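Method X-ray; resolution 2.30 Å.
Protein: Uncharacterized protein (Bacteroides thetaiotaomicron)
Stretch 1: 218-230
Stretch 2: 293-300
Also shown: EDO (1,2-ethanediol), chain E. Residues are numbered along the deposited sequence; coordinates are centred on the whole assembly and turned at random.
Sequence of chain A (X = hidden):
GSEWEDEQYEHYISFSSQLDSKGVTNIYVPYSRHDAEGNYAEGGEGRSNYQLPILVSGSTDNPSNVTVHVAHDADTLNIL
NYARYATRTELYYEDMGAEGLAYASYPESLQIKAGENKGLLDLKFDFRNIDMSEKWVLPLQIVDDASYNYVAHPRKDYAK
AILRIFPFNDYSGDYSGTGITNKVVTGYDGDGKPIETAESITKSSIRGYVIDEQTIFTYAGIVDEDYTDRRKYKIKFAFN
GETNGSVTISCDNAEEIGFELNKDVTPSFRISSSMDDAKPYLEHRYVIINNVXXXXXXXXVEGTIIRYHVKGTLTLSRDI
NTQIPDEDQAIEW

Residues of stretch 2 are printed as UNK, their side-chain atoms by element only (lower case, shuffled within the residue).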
ATOM      1  N   THR A 218     -19.836  16.571  24.913  1.00 36.73           N
ATOM      2  CA  THR A 218     -19.835  15.388  24.055  1.00 36.36           C
ATOM      3  C   THR A 218     -21.159  15.448  23.298  1.00 39.81           C
ATOM      4  O   THR A 218     -22.099  16.119  23.761  1.00 41.01           O
ATOM      5  CB  THR A 218     -19.701  14.053  24.837  1.00 45.18           C
ATOM      6  OG1 THR A 218     -20.966  13.731  25.428  1.00 47.37           O
ATOM      7  CG2 THR A 218     -18.519  13.998  25.870  1.00 36.14           C
ATOM      8  N   TYR A 219     -21.281  14.753  22.185  1.00 34.90           N
ATOM      9  CA  TYR A 219     -22.605  14.595  21.615  1.00 36.20           C
ATOM     10  C   TYR A 219     -23.345  13.528  22.466  1.00 41.18           C
ATOM     11  O   TYR A 219     -22.693  12.693  23.100  1.00 39.53           O
ATOM     12  CB  TYR A 219     -22.566  14.225  20.128  1.00 37.53           C
ATOM     13  CG  TYR A 219     -22.016  15.352  19.284  1.00 36.62           C
ATOM     14  CD1 TYR A 219     -22.736  16.530  19.109  1.00 38.23           C
ATOM     15  CD2 TYR A 219     -20.754  15.264  18.707  1.00 35.36           C
ATOM     16  CE1 TYR A 219     -22.195  17.606  18.418  1.00 40.49           C
ATOM     17  CE2 TYR A 219     -20.224  16.317  17.971  1.00 35.55           C
ATOM     18  CZ  TYR A 219     -20.946  17.488  17.833  1.00 42.56           C
ATOM     19  OH  TYR A 219     -20.446  18.519  17.091  1.00 43.90           O
ATOM     20  N   ALA A 220     -24.684  13.613  22.536  1.00 39.60           N
ATOM     21  CA  ALA A 220     -25.503  12.678  23.304  1.00 41.14           C
ATOM     22  C   ALA A 220     -25.385  11.255  22.756  1.00 45.51           C
ATOM     23  O   ALA A 220     -25.489  11.043  21.550  1.00 46.52           O
ATOM     24  CB  ALA A 220     -26.957  13.138  23.304  1.00 43.24           C
ATOM     25  N   GLY A 221     -25.099  10.316  23.645  1.00 42.99           N
ATOM     26  CA  GLY A 221     -24.924   8.908  23.324  1.00 44.10           C
ATOM     27  C   GLY A 221     -24.151   8.549  22.067  1.00 49.23           C
ATOM     28  O   GLY A 221     -22.941   8.770  21.977  1.00 47.28           O
ATOM     29  N   ILE A 222     -24.863   7.963  21.093  1.00 48.41           N
ATOM     30  CA  ILE A 222     -24.304   7.454  19.831  1.00 48.38           C
ATOM     31  C   ILE A 222     -24.119   8.537  18.782  1.00 51.56           C
ATOM     32  O   ILE A 222     -23.479   8.278  17.758  1.00 51.23           O
ATOM     33  CB  ILE A 222     -25.148   6.292  19.277  1.00 53.11           C
ATOM     34  CG1 ILE A 222     -26.612   6.718  19.072  1.00 53.76           C
ATOM     35  CG2 ILE A 222     -25.028   5.087  20.202  1.00 56.77           C
ATOM     36  CD1 ILE A 222     -27.318   5.856  18.258  1.00 66.34           C
ATOM     37  N   VAL A 223     -24.670   9.746  19.024  1.00 48.06           N
ATOM     38  CA  VAL A 223     -24.504  10.878  18.103  1.00 46.40           C
ATOM     39  C   VAL A 223     -23.019  11.240  18.078  1.00 47.55           C
ATOM     40  O   VAL A 223     -22.339  11.144  19.102  1.00 45.70           O
ATOM     41  CB  VAL A 223     -25.386  12.093  18.507  1.00 49.62           C
ATOM     42  CG1 VAL A 223     -25.213  13.272  17.538  1.00 48.58           C
ATOM     43  CG2 VAL A 223     -26.854  11.702  18.619  1.00 50.42           C
ATOM     44  N   ASP A 224     -22.510  11.594  16.909  1.00 44.34           N
ATOM     45  CA  ASP A 224     -21.119  12.007  16.744  1.00 42.63           C
ATOM     46  C   ASP A 224     -21.052  13.084  15.663  1.00 46.37           C
ATOM     47  O   ASP A 224     -22.096  13.527  15.163  1.00 47.84           O
ATOM     48  CB  ASP A 224     -20.163  10.812  16.462  1.00 43.80           C
ATOM     49  CG  ASP A 224     -20.369  10.052  15.149  1.00 48.27           C
ATOM     50  OD1 ASP A 224     -20.817  10.675  14.154  1.00 45.44           O
ATOM     51  OD2 ASP A 224     -20.028   8.847  15.103  1.00 53.72           O
ATOM     52  N   GLU A 225     -19.827  13.519  15.346  1.00 40.81           N
ATOM     53  CA  GLU A 225     -19.449  14.543  14.375  1.00 40.43           C
ATOM     54  C   GLU A 225     -20.007  14.333  12.966  1.00 46.18           C
ATOM     55  O   GLU A 225     -20.068  15.295  12.197  1.00 47.48           O
ATOM     56  CB  GLU A 225     -17.931  14.537  14.256  1.00 40.67           C
ATOM     57  CG  GLU A 225     -17.309  15.888  14.375  1.00 47.33           C
ATOM     58  CD  GLU A 225     -15.804  15.775  14.436  1.00 56.86           C
ATOM     59  OE1 GLU A 225     -15.198  15.372  13.419  1.00 52.06           O
ATOM     60  OE2 GLU A 225     -15.225  16.122  15.490  1.00 50.75           O
ATOM     61  N   ASP A 226     -20.308  13.079  12.579  1.00 43.79           N
ATOM     62  CA  ASP A 226     -20.774  12.830  11.222  1.00 45.78           C
ATOM     63  C   ASP A 226     -22.322  12.809  11.125  1.00 49.97           C
ATOM     64  O   ASP A 226     -22.853  12.562  10.049  1.00 50.89           O
ATOM     65  CB  ASP A 226     -20.101  11.586  10.614  1.00 49.37           C
ATOM     66  CG  ASP A 226     -18.614  11.782  10.313  1.00 65.96           C
ATOM     67  OD1 ASP A 226     -18.183  12.954  10.128  1.00 67.98           O
ATOM     68  OD2 ASP A 226     -17.886  10.776  10.255  1.00 75.59           O
ATOM     69  N   TYR A 227     -23.020  13.218  12.203  1.00 46.23           N
ATOM     70  CA  TYR A 227     -24.478  13.408  12.234  1.00 46.21           C
ATOM     71  C   TYR A 227     -24.775  14.815  11.749  1.00 49.64           C
ATOM     72  O   TYR A 227     -24.240  15.783  12.302  1.00 45.37           O
ATOM     73  CB  TYR A 227     -25.045  13.202  13.663  1.00 46.11           C
ATOM     74  CG  TYR A 227     -25.241  11.755  14.065  1.00 46.89           C
ATOM     75  CD1 TYR A 227     -24.177  10.855  14.052  1.00 47.38           C
ATOM     76  CD2 TYR A 227     -26.494  11.284  14.467  1.00 48.84           C
ATOM     77  CE1 TYR A 227     -24.361   9.514  14.386  1.00 50.66           C
ATOM     78  CE2 TYR A 227     -26.679   9.953  14.850  1.00 50.31           C
ATOM     79  CZ  TYR A 227     -25.610   9.070  14.800  1.00 55.94           C
ATOM     80  OH  TYR A 227     -25.766   7.758  15.160  1.00 53.55           O
ATOM     81  N   THR A 228     -25.653  14.952  10.740  1.00 48.90           N
ATOM     82  CA  THR A 228     -26.004  16.274  10.214  1.00 47.89           C
ATOM     83  C   THR A 228     -26.788  17.069  11.267  1.00 50.50           C
ATOM     84  O   THR A 228     -26.756  18.294  11.240  1.00 50.11           O
ATOM     85  CB  THR A 228     -26.784  16.168   8.886  1.00 54.78           C
ATOM     86  OG1 THR A 228     -28.046  15.559   9.132  1.00 56.77           O
ATOM     87  CG2 THR A 228     -26.027  15.412   7.792  1.00 52.41           C
ATOM     88  N   ASP A 229     -27.471  16.375  12.199  1.00 48.81           N
ATOM     89  CA  ASP A 229     -28.282  16.979  13.291  1.00 49.30           C
ATOM     90  C   ASP A 229     -27.536  17.083  14.667  1.00 49.97           C
ATOM     91  O   ASP A 229     -28.188  17.424  15.660  1.00 50.07           O
ATOM     92  CB  ASP A 229     -29.628  16.216  13.475  1.00 52.65           C
ATOM     93  CG  ASP A 229     -29.555  14.700  13.610  1.00 59.68           C
ATOM     94  OD1 ASP A 229     -28.455  14.137  13.408  1.00 56.77           O
ATOM     95  OD2 ASP A 229     -30.618  14.070  13.895  1.00 69.02           O
ATOM     96  N   ARG A 230     -26.186  16.851  14.699  1.00 44.76           N
ATOM     97  CA  ARG A 230     -25.257  16.968  15.856  1.00 44.03           C
ATOM     98  C   ARG A 230     -25.679  17.978  16.918  1.00 48.18           C
ATOM     99  O   ARG A 230     -25.742  17.665  18.112  1.00 46.50           O
ATOM    100  CB  ARG A 230     -23.878  17.533  15.382  1.00 44.35           C
ATOM    101  CG  ARG A 230     -22.977  16.642  14.626  1.00 55.00           C
ATOM    102  CD  ARG A 230     -21.574  17.189  14.487  1.00 52.90           C
ATOM    103  NE  ARG A 230     -21.426  18.528  13.920  1.00 54.92           N
ATOM    104  CZ  ARG A 230     -21.432  18.809  12.619  1.00 68.55           C
ATOM    105  NH1 ARG A 230     -21.688  17.863  11.727  1.00 69.45           N
ATOM    106  NH2 ARG A 230     -21.249  20.051  12.206  1.00 46.79           N
ATOM    107  N   UNK A 293     -24.920   9.114  33.987  1.00 43.98           N
ATOM    108  CA  UNK A 293     -26.214   8.469  33.914  1.00 45.05           C
ATOM    109  C   UNK A 293     -27.264   9.477  33.437  1.00 47.98           C
ATOM    110  O   UNK A 293     -27.690  10.347  34.202  1.00 47.85           O
ATOM    111  c   UNK A 293     -26.588   7.871  35.311  1.00 47.51           C
ATOM    112  o   UNK A 293     -28.519   6.900  34.312  1.00 59.77           O
ATOM    113  c   UNK A 293     -27.733   6.880  35.285  1.00 56.49           C
ATOM    114  o   UNK A 293     -27.903   6.157  36.269  1.00 55.77           O
ATOM    115  N   UNK A 294     -27.659   9.372  32.174  1.00 42.67           N
ATOM    116  CA  UNK A 294     -28.678  10.259  31.625  1.00 42.00           C
ATOM    117  C   UNK A 294     -29.494   9.573  30.513  1.00 46.59           C
ATOM    118  O   UNK A 294     -29.120   8.522  29.956  1.00 44.07           O
ATOM    119  c   UNK A 294     -28.089  11.607  31.138  1.00 40.93           C
ATOM    120  c   UNK A 294     -25.804  11.489  30.075  1.00 41.07           C
ATOM    121  c   UNK A 294     -26.873  11.493  27.519  1.00 43.09           C
ATOM    122  o   UNK A 294     -24.682  11.378  26.592  1.00 38.37           O
ATOM    123  c   UNK A 294     -24.960  11.403  28.966  1.00 41.30           C
ATOM    124  c   UNK A 294     -25.500  11.431  27.688  1.00 45.55           C
ATOM    125  c   UNK A 294     -27.705  11.556  28.639  1.00 43.41           C
ATOM    126  c   UNK A 294     -27.184  11.515  29.933  1.00 41.19           C
ATOM    127  N   UNK A 295     -30.622  10.214  30.212  1.00 44.68           N
ATOM    128  CA  UNK A 295     -31.586   9.833  29.197  1.00 45.39           C
ATOM    129  C   UNK A 295     -31.811  10.965  28.194  1.00 49.79           C
ATOM    130  O   UNK A 295     -31.852  12.128  28.596  1.00 49.60           O
ATOM    131  c   UNK A 295     -32.931   8.334  30.779  1.00 49.87           C
ATOM    132  c   UNK A 295     -33.498   6.017  31.212  1.00 53.20           C
ATOM    133  c   UNK A 295     -32.621   8.474  32.131  1.00 52.07           C
ATOM    134  o   UNK A 295     -33.227   5.101  33.402  1.00 64.67           O
ATOM    135  c   UNK A 295     -33.130   6.162  32.542  1.00 60.21           C
ATOM    136  c   UNK A 295     -32.691   7.388  33.006  1.00 53.59           C
ATOM    137  c   UNK A 295     -33.390   7.096  30.340  1.00 51.22           C
ATOM    138  c   UNK A 295     -32.920   9.522  29.858  1.00 47.27           C
ATOM    139  N   UNK A 296     -32.058  10.632  26.917  1.00 45.86           N
ATOM    140  CA  UNK A 296     -32.405  11.632  25.902  1.00 45.18           C
ATOM    141  C   UNK A 296     -33.150  10.967  24.757  1.00 52.01           C
ATOM    142  O   UNK A 296     -33.028   9.755  24.566  1.00 51.76           O
ATOM    143  c   UNK A 296     -29.430  10.672  24.745  1.00 44.87           C
ATOM    144  c   UNK A 296     -30.489  11.914  22.996  1.00 46.21           C
ATOM    145  c   UNK A 296     -28.831  10.263  22.455  1.00 45.58           C
ATOM    146  c   UNK A 296     -29.742  11.216  22.045  1.00 48.03           C
ATOM    147  c   UNK A 296     -30.342  11.646  24.357  1.00 44.46           C
ATOM    148  c   UNK A 296     -31.157  12.393  25.381  1.00 44.35           C
ATOM    149  c   UNK A 296     -28.680   9.979  23.797  1.00 45.21           C
ATOM    150  N   UNK A 297     -33.855  11.774  23.953  1.00 50.16           N
ATOM    151  CA  UNK A 297     -34.583  11.306  22.780  1.00 51.32           C
ATOM    152  C   UNK A 297     -33.839  11.646  21.504  1.00 54.82           C
ATOM    153  O   UNK A 297     -33.542  12.818  21.250  1.00 55.48           O
ATOM    154  n   UNK A 297     -37.728  12.551  24.261  1.00 63.69           N
ATOM    155  c   UNK A 297     -36.906  11.592  23.863  1.00 72.21           C
ATOM    156  c   UNK A 297     -35.988  11.928  22.714  1.00 52.98           C
ATOM    157  o   UNK A 297     -36.938  10.467  24.361  1.00 63.90           O
ATOM    158  N   UNK A 298     -33.510  10.632  20.709  1.00 50.03           N
ATOM    159  CA  UNK A 298     -32.930  10.860  19.401  1.00 48.10           C
ATOM    160  C   UNK A 298     -34.109  10.835  18.414  1.00 54.70           C
ATOM    161  O   UNK A 298     -34.974   9.958  18.524  1.00 53.33           O
ATOM    162  c   UNK A 298     -31.101   9.498  15.304  1.00 52.19           C
ATOM    163  c   UNK A 298     -31.279  10.109  17.653  1.00 49.71           C
ATOM    164  c   UNK A 298     -31.545   9.231  16.602  1.00 52.15           C
ATOM    165  c   UNK A 298     -30.426  10.675  15.038  1.00 55.56           C
ATOM    166  c   UNK A 298     -30.177  11.575  16.061  1.00 51.02           C
ATOM    167  c   UNK A 298     -31.826   9.855  19.038  1.00 47.82           C
ATOM    168  o   UNK A 298     -29.998  10.959  13.762  1.00 57.43           O
ATOM    169  c   UNK A 298     -30.588  11.281  17.360  1.00 49.90           C
ATOM    170  N   UNK A 299     -34.171  11.836  17.498  1.00 52.72           N
ATOM    171  CA  UNK A 299     -35.250  11.970  16.523  1.00 55.26           C
ATOM    172  C   UNK A 299     -34.633  11.871  15.108  1.00 59.79           C
ATOM    173  O   UNK A 299     -34.105  12.864  14.596  1.00 59.03           O
ATOM    174  c   UNK A 299     -36.094  13.279  16.759  1.00 59.50           C
ATOM    175  c   UNK A 299     -35.800  14.360  19.104  1.00 66.64           C
ATOM    176  c   UNK A 299     -36.614  13.393  18.228  1.00 60.68           C
ATOM    177  c   UNK A 299     -37.274  13.379  15.796  1.00 61.27           C
ATOM    178  N   UNK A 300     -34.609  10.655  14.506  1.00 57.95           N
ATOM    179  CA  UNK A 300     -34.035  10.515  13.149  1.00 58.63           C
ATOM    180  C   UNK A 300     -34.879  11.277  12.118  1.00 66.25           C
ATOM    181  O   UNK A 300     -34.358  12.088  11.352  1.00 65.72           O
ATOM    182  c   UNK A 300     -35.183   9.382  14.989  1.00 60.95           C
ATOM    183  c   UNK A 300     -34.479   8.367  14.181  1.00 65.76           C
ATOM    184  c   UNK A 300     -34.066   9.001  12.893  1.00 61.42           C
TER
HETATM  185  C1  EDO E 403     -20.949  10.838  26.672  1.00 48.47           C
HETATM  186  O1  EDO E 403     -22.165  11.451  27.049  1.00 44.81           O
HETATM  187  C2  EDO E 403     -21.125   9.333  26.584  1.00 50.90           C
HETATM  188  O2  EDO E 403     -21.930   9.004  25.468  1.00 56.54           O

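Position 293 opens the strand segment with four side-chain atoms: two carbons in line, the second carrying two oxygens. Nothing on stretch 1 lies within its reach. A carboxylate on so short a stem is Asp293, and it takes no part in this contact.

Position 294 has eight side-chain atoms: one carbon, then a ring of six carbons bearing an oxygen. Its CA-to-CB bond points toward stretch 1, and the ring oxygen lies 3.2 Å from Gly221 N. Ring plus hydroxyl makes this Tyr294. The bond from Gly221 N to Tyr294 OH is a nearly linear hydrogen bond, with an N-H...acceptor angle of 174°. The 1,2-ethanediol, probably from the crystallisation liquor, approaches the same hydroxyl, with its O1 2.6 Å from Tyr294 OH in a hydrogen bond.

Position 295 repeats the same atom set, a six-carbon ring with one oxygen, but stays out of reach of stretch 1. It is Tyr295, whose hydroxyl is hydrogen-bonded elsewhere in the structure.

Position 296 has seven carbons, one leading into a bare six-membered ring, and no polar atom. Ala220 CB sits over one face of that ring. This is Phe296; the methyl carbon Ala220 CB lies 3.4 Å from the ring centroid and only 7° off the normal, a CH-pi contact. Beside it, an ideal CB on Gly221 would come 3.0 Å from Phe296 CE1, a clash, and the positive phi of Gly221 independently favours glycine.

Position 297 carries two carbons, the second holding one oxygen and one nitrogen, out of reach of stretch 1. The amide identifies Asn297.

Position 298 shows one carbon and a six-carbon ring bearing an oxygen, facing Val223, Tyr227 and Asp229. It is Tyr298. Val223 CG2 packs 4.0 Å from Tyr298 CD1, the edge of Tyr227 turns toward the face of Tyr298 with the planes at 75°, and Asp229 OD2 lies 3.2 Å from Tyr298 OH.

Position 299 has four carbons, forked at the first, one arm two carbons long: Ile299, directed sideways. Position 300 has three carbons closing a ring onto the backbone N, so it is Pro300, pointing away.

The rule is strand alternation: 294, 296 and 298 face stretch 1, while 293, 295 and 297 remain out of reach. Consecutive turns supply the opposing surface. The type II' turn from Ala220 to Val223 offers a methyl to Phe296 and an amide to Tyr294; farther along, Val223, Tyr227 and Asp229 gather around Tyr298, combining apolar packing with a polar neighbour for its hydroxyl.

Stretch 2 293-300: DYYFNYIP
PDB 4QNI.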